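Local coordinates for EGF family domain-containing protein (Toxoplasma gondii, PDB 4Z80) that binds a peptide of its partner TgRON2L1 and, as an AMA-family antigen, probably helps form the moving junction during host-cell invasion, at residues 96-109 and 317-331. Residues are numbered along the deposited sequence; the frame is centred on the assembly and turned at random.
Sequences PNYGKVIAFTKRDG and CVRPMKTAASSNMVY. With SO4 (sulfate ion), chain I.
Val-101 and Met-321 exchange both backbone hydrogen bonds across a two-stranded antiparallel sheet of the apical membrane antigen fold, in which 101-104 runs against 318-321. Ala-103 and Arg-319 form the next such pair, and Thr-105 N bonds to Cys-317 O, close to the disulfide that Cys-317 makes with Cys-304. At the other end the type II turn 97-100 leads back to strand 97-98, which pairs with 329-331 and so edges a separate four-stranded sheet; the two segments thus meet in both sheets.

Between the two pairings, Lys-100 lies along Tyr-331. Its CG lies anti to the backbone N (chi1 174°) and the chain is fully extended, which carries it alongside and then over Tyr-331. Lys-100 CB and CG each pass 3.7 Å from Tyr-331 CB, CD comes next to Tyr-331 CG, and CE sits over the ring face in a CH-pi contact, 3.9 Å from the centroid. Lys-100 NZ remains over that face, 4.3 Å from the centroid of the Tyr-331 ring, as a cation-pi partner, and also donates to Gln-297 OE1 and Tyr-57 O. Ile-102 CD1 meets the same ring at Tyr-331 CE2 (3.9 Å).

Lys-322, likewise stretched out, runs alongside the turn, CG against Gly-99 and CD next to Tyr-98 O, and its NZ reaches Asn-97 OD1 at 2.8 Å, with further bonds to Ser-448 O and Ser-450 O. This amine therefore ties the turn to the chain beyond both segments.

Farther along, Val-318 CG1 lies over the centre of the Phe-104 ring, 4.0 Å from its centroid. The Arg-319 guanidinium lays one face on Gly-109 CA; at its edge NH2 makes a weak, bent bond of 3.0 Å to Arg-107 O.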
loop_
_atom_site.group_PDB
_atom_site.type_symbol
_atom_site.label_atom_id
_atom_site.label_comp_id
_atom_site.label_asym_id
_atom_site.label_seq_id
_atom_site.Cartn_x
_atom_site.Cartn_y
_atom_site.Cartn_z
ATOM N N PRO A 96 -0.487 -1.897 -8.901
ATOM C CA PRO A 96 -0.393 -0.605 -8.226
ATOM C C PRO A 96 -1.547 0.310 -8.623
ATOM O O PRO A 96 -1.960 0.335 -9.786
ATOM C CB PRO A 96 0.943 -0.043 -8.715
ATOM C CG PRO A 96 1.717 -1.232 -9.142
ATOM C CD PRO A 96 0.727 -2.197 -9.683
ATOM N N ASN A 97 -2.064 1.050 -7.650
ATOM C CA ASN A 97 -3.240 1.874 -7.872
ATOM C C ASN A 97 -2.829 3.333 -7.827
ATOM O O ASN A 97 -2.604 3.896 -6.764
ATOM C CB ASN A 97 -4.307 1.553 -6.828
ATOM C CG ASN A 97 -5.679 2.000 -7.247
ATOM O OD1 ASN A 97 -5.836 2.967 -7.984
ATOM N ND2 ASN A 97 -6.700 1.289 -6.772
ATOM N N TYR A 98 -2.674 3.919 -9.006
ATOM C CA TYR A 98 -2.119 5.260 -9.105
ATOM C C TYR A 98 -3.122 6.336 -8.703
ATOM O O TYR A 98 -4.270 6.359 -9.171
ATOM C CB TYR A 98 -1.594 5.503 -10.525
ATOM C CG TYR A 98 -0.449 4.570 -10.866
ATOM C CD1 TYR A 98 0.834 4.832 -10.412
ATOM C CD2 TYR A 98 -0.653 3.421 -11.622
ATOM C CE1 TYR A 98 1.883 3.980 -10.700
ATOM C CE2 TYR A 98 0.395 2.568 -11.917
ATOM C CZ TYR A 98 1.657 2.856 -11.449
ATOM O OH TYR A 98 2.695 2.002 -11.742
ATOM N N GLY A 99 -2.677 7.215 -7.821
ATOM C CA GLY A 99 -3.474 8.322 -7.337
ATOM C C GLY A 99 -4.237 8.007 -6.063
ATOM O O GLY A 99 -4.729 8.917 -5.403
ATOM N N LYS A 100 -4.332 6.728 -5.708
ATOM C CA LYS A 100 -5.149 6.307 -4.569
ATOM C C LYS A 100 -4.508 6.646 -3.228
ATOM O O LYS A 100 -3.428 6.156 -2.900
ATOM C CB LYS A 100 -5.427 4.804 -4.649
ATOM C CG LYS A 100 -6.152 4.202 -3.437
ATOM C CD LYS A 100 -6.519 2.744 -3.705
ATOM C CE LYS A 100 -7.041 2.019 -2.473
ATOM N NZ LYS A 100 -7.506 0.645 -2.810
ATOM N N VAL A 101 -5.212 7.464 -2.449
ATOM C CA VAL A 101 -4.794 7.869 -1.113
ATOM C C VAL A 101 -5.922 7.554 -0.131
ATOM O O VAL A 101 -7.098 7.738 -0.465
ATOM C CB VAL A 101 -4.462 9.381 -1.076
ATOM C CG1 VAL A 101 -4.197 9.869 0.343
ATOM C CG2 VAL A 101 -3.270 9.678 -1.985
ATOM N N ILE A 102 -5.572 7.093 1.063
ATOM C CA ILE A 102 -6.561 6.899 2.116
ATOM C C ILE A 102 -6.788 8.220 2.833
ATOM O O ILE A 102 -5.949 8.674 3.608
ATOM C CB ILE A 102 -6.129 5.817 3.114
ATOM C CG1 ILE A 102 -5.771 4.519 2.381
ATOM C CG2 ILE A 102 -7.240 5.578 4.127
ATOM C CD1 ILE A 102 -6.836 4.010 1.396
ATOM N N ALA A 103 -7.931 8.834 2.541
ATOM C CA ALA A 103 -8.295 10.141 3.066
ATOM C C ALA A 103 -9.066 10.016 4.364
ATOM O O ALA A 103 -9.913 9.131 4.508
ATOM C CB ALA A 103 -9.136 10.896 2.044
ATOM N N PHE A 104 -8.771 10.901 5.304
ATOM C CA PHE A 104 -9.562 11.032 6.521
ATOM C C PHE A 104 -10.692 11.998 6.209
ATOM O O PHE A 104 -10.448 13.074 5.678
ATOM C CB PHE A 104 -8.719 11.535 7.683
ATOM C CG PHE A 104 -7.878 10.468 8.329
ATOM C CD1 PHE A 104 -6.938 9.759 7.598
ATOM C CD2 PHE A 104 -8.021 10.178 9.678
ATOM C CE1 PHE A 104 -6.171 8.769 8.208
ATOM C CE2 PHE A 104 -7.243 9.199 10.286
ATOM C CZ PHE A 104 -6.330 8.501 9.549
ATOM N N THR A 105 -11.924 11.598 6.507
ATOM C CA THR A 105 -13.101 12.372 6.127
ATOM C C THR A 105 -14.147 12.411 7.236
ATOM O O THR A 105 -14.034 11.729 8.254
ATOM C CB THR A 105 -13.770 11.778 4.854
ATOM O OG1 THR A 105 -14.399 10.533 5.180
ATOM C CG2 THR A 105 -12.753 11.529 3.754
ATOM N N LYS A 106 -15.184 13.212 7.019
ATOM C CA LYS A 106 -16.406 13.048 7.786
ATOM C C LYS A 106 -17.150 11.842 7.222
ATOM O O LYS A 106 -16.773 11.298 6.182
ATOM C CB LYS A 106 -17.249 14.315 7.737
ATOM C CG LYS A 106 -16.551 15.467 8.428
ATOM C CD LYS A 106 -17.481 16.600 8.748
ATOM C CE LYS A 106 -18.460 16.216 9.847
ATOM N NZ LYS A 106 -19.341 17.348 10.221
ATOM N N ARG A 107 -18.203 11.418 7.906
ATOM C CA ARG A 107 -18.916 10.212 7.506
ATOM C C ARG A 107 -19.553 10.345 6.124
ATOM O O ARG A 107 -19.777 9.342 5.447
ATOM C CB ARG A 107 -19.980 9.872 8.551
ATOM C CG ARG A 107 -20.521 8.459 8.448
ATOM C CD ARG A 107 -21.335 8.069 9.675
ATOM N NE ARG A 107 -20.516 8.125 10.879
ATOM C CZ ARG A 107 -20.683 8.970 11.892
ATOM N NH1 ARG A 107 -21.677 9.850 11.908
ATOM N NH2 ARG A 107 -19.846 8.926 12.912
ATOM N N ASP A 108 -19.839 11.575 5.701
ATOM C CA ASP A 108 -20.394 11.801 4.375
ATOM C C ASP A 108 -19.320 12.080 3.324
ATOM O O ASP A 108 -19.622 12.473 2.199
ATOM C CB ASP A 108 -21.419 12.946 4.412
ATOM C CG ASP A 108 -20.812 14.288 4.774
ATOM O OD1 ASP A 108 -19.597 14.353 5.051
ATOM O OD2 ASP A 108 -21.567 15.288 4.798
ATOM N N GLY A 109 -18.057 11.860 3.684
ATOM C CA GLY A 109 -16.966 12.063 2.744
ATOM C C GLY A 109 -16.435 13.487 2.658
ATOM O O GLY A 109 -15.459 13.729 1.946
ATOM N N CYS A 317 -13.104 7.524 10.366
ATOM C CA CYS A 317 -13.784 7.562 9.077
ATOM C C CYS A 317 -12.739 7.785 7.999
ATOM O O CYS A 317 -12.051 8.801 8.022
ATOM C CB CYS A 317 -14.810 8.688 9.029
ATOM S SG CYS A 317 -16.043 8.718 10.365
ATOM N N VAL A 318 -12.611 6.850 7.066
ATOM C CA VAL A 318 -11.657 7.006 5.975
ATOM C C VAL A 318 -12.265 6.477 4.691
ATOM O O VAL A 318 -13.177 5.657 4.723
ATOM C CB VAL A 318 -10.308 6.259 6.239
ATOM C CG1 VAL A 318 -9.625 6.779 7.486
ATOM C CG2 VAL A 318 -10.511 4.750 6.335
ATOM N N ARG A 319 -11.755 6.936 3.558
ATOM C CA ARG A 319 -12.122 6.321 2.286
ATOM C C ARG A 319 -11.050 6.621 1.261
ATOM O O ARG A 319 -10.316 7.595 1.412
ATOM C CB ARG A 319 -13.490 6.812 1.796
ATOM C CG ARG A 319 -13.541 8.277 1.369
ATOM C CD ARG A 319 -14.984 8.728 1.094
ATOM N NE ARG A 319 -15.800 8.547 2.285
ATOM C CZ ARG A 319 -17.121 8.678 2.345
ATOM N NH1 ARG A 319 -17.833 8.991 1.268
ATOM N NH2 ARG A 319 -17.724 8.472 3.506
ATOM N N PRO A 320 -10.947 5.786 0.217
ATOM C CA PRO A 320 -9.962 6.094 -0.817
ATOM C C PRO A 320 -10.387 7.287 -1.648
ATOM O O PRO A 320 -11.577 7.462 -1.923
ATOM C CB PRO A 320 -9.923 4.821 -1.671
ATOM C CG PRO A 320 -10.697 3.790 -0.906
ATOM C CD PRO A 320 -11.677 4.547 -0.087
ATOM N N MET A 321 -9.415 8.099 -2.044
ATOM C CA MET A 321 -9.668 9.250 -2.896
ATOM C C MET A 321 -8.560 9.406 -3.913
ATOM O O MET A 321 -7.401 9.099 -3.632
ATOM C CB MET A 321 -9.776 10.549 -2.089
ATOM C CG MET A 321 -11.019 10.694 -1.243
ATOM S SD MET A 321 -11.049 12.290 -0.394
ATOM C CE MET A 321 -11.200 13.427 -1.759
ATOM N N LYS A 322 -8.927 9.886 -5.093
ATOM C CA LYS A 322 -7.966 10.358 -6.084
ATOM C C LYS A 322 -8.285 11.790 -6.446
ATOM O O LYS A 322 -9.448 12.144 -6.604
ATOM C CB LYS A 322 -8.004 9.512 -7.350
ATOM C CG LYS A 322 -7.683 8.057 -7.138
ATOM C CD LYS A 322 -7.540 7.290 -8.444
ATOM C CE LYS A 322 -7.212 5.854 -8.182
ATOM N NZ LYS A 322 -7.014 5.089 -9.443
ATOM N N THR A 323 -7.245 12.605 -6.611
ATOM C CA THR A 323 -7.396 13.970 -7.102
ATOM C C THR A 323 -6.274 14.217 -8.088
ATOM O O THR A 323 -5.316 13.452 -8.132
ATOM C CB THR A 323 -7.322 15.011 -5.978
ATOM O OG1 THR A 323 -6.029 14.947 -5.363
ATOM C CG2 THR A 323 -8.394 14.758 -4.949
ATOM N N ALA A 324 -6.371 15.285 -8.876
ATOM C CA ALA A 324 -5.277 15.603 -9.776
ATOM C C ALA A 324 -3.973 15.695 -8.982
ATOM O O ALA A 324 -2.936 15.164 -9.395
ATOM C CB ALA A 324 -5.545 16.896 -10.516
ATOM N N ALA A 325 -4.038 16.341 -7.823
ATOM C CA ALA A 325 -2.852 16.576 -7.005
ATOM C C ALA A 325 -2.276 15.298 -6.381
ATOM O O ALA A 325 -1.107 15.273 -6.011
ATOM C CB ALA A 325 -3.165 17.583 -5.917
ATOM N N SER A 326 -3.075 14.241 -6.260
ATOM C CA SER A 326 -2.571 12.993 -5.680
ATOM C C SER A 326 -1.892 12.088 -6.717
ATOM O O SER A 326 -1.542 10.960 -6.403
ATOM C CB SER A 326 -3.708 12.228 -4.978
ATOM O OG SER A 326 -4.583 11.592 -5.887
ATOM N N SER A 327 -1.681 12.582 -7.936
ATOM C CA SER A 327 -1.229 11.725 -9.027
ATOM C C SER A 327 0.210 11.241 -8.914
ATOM O O SER A 327 0.634 10.405 -9.708
ATOM C CB SER A 327 -1.400 12.436 -10.362
ATOM O OG SER A 327 -2.767 12.702 -10.616
ATOM N N ASN A 328 0.952 11.756 -7.942
ATOM C CA ASN A 328 2.291 11.257 -7.657
ATOM C C ASN A 328 2.288 10.071 -6.692
ATOM O O ASN A 328 3.297 9.386 -6.536
ATOM C CB ASN A 328 3.151 12.377 -7.076
ATOM C CG ASN A 328 2.554 12.979 -5.799
ATOM O OD1 ASN A 328 1.352 13.277 -5.726
ATOM N ND2 ASN A 328 3.395 13.152 -4.782
ATOM N N MET A 329 1.148 9.828 -6.046
ATOM C CA MET A 329 1.039 8.789 -5.030
ATOM C C MET A 329 0.533 7.488 -5.621
ATOM O O MET A 329 -0.216 7.485 -6.597
ATOM C CB MET A 329 0.106 9.238 -3.904
ATOM C CG MET A 329 0.539 10.496 -3.176
ATOM S SD MET A 329 2.264 10.468 -2.619
ATOM C CE MET A 329 2.277 8.994 -1.616
ATOM N N VAL A 330 0.970 6.386 -5.022
ATOM C CA VAL A 330 0.596 5.053 -5.466
ATOM C C VAL A 330 0.271 4.196 -4.255
ATOM O O VAL A 330 1.084 4.079 -3.344
ATOM C CB VAL A 330 1.726 4.367 -6.270
ATOM C CG1 VAL A 330 1.195 3.197 -7.047
ATOM C CG2 VAL A 330 2.427 5.349 -7.207
ATOM N N TYR A 331 -0.916 3.598 -4.254
ATOM C CA TYR A 331 -1.307 2.630 -3.243
ATOM C C TYR A 331 -0.867 1.249 -3.711
ATOM O O TYR A 331 -1.291 0.772 -4.753
ATOM C CB TYR A 331 -2.825 2.680 -2.996
ATOM C CG TYR A 331 -3.304 1.834 -1.827
ATOM C CD1 TYR A 331 -3.644 0.495 -2.004
ATOM C CD2 TYR A 331 -3.408 2.372 -0.550
ATOM C CE1 TYR A 331 -4.080 -0.283 -0.933
ATOM C CE2 TYR A 331 -3.840 1.602 0.521
ATOM C CZ TYR A 331 -4.170 0.280 0.324
ATOM O OH TYR A 331 -4.589 -0.482 1.401
HETATM S S SO4 I . -20.074 20.685 9.381
HETATM O O1 SO4 I . -21.332 19.991 9.643
HETATM O O2 SO4 I . -19.136 19.776 8.721
HETATM O O3 SO4 I . -19.518 21.142 10.658
HETATM O O4 SO4 I . -20.307 21.824 8.490
HETATM O O HOH W 1 -11.791 10.993 9.791
HETATM O O HOH W 2 -15.336 7.735 5.130
#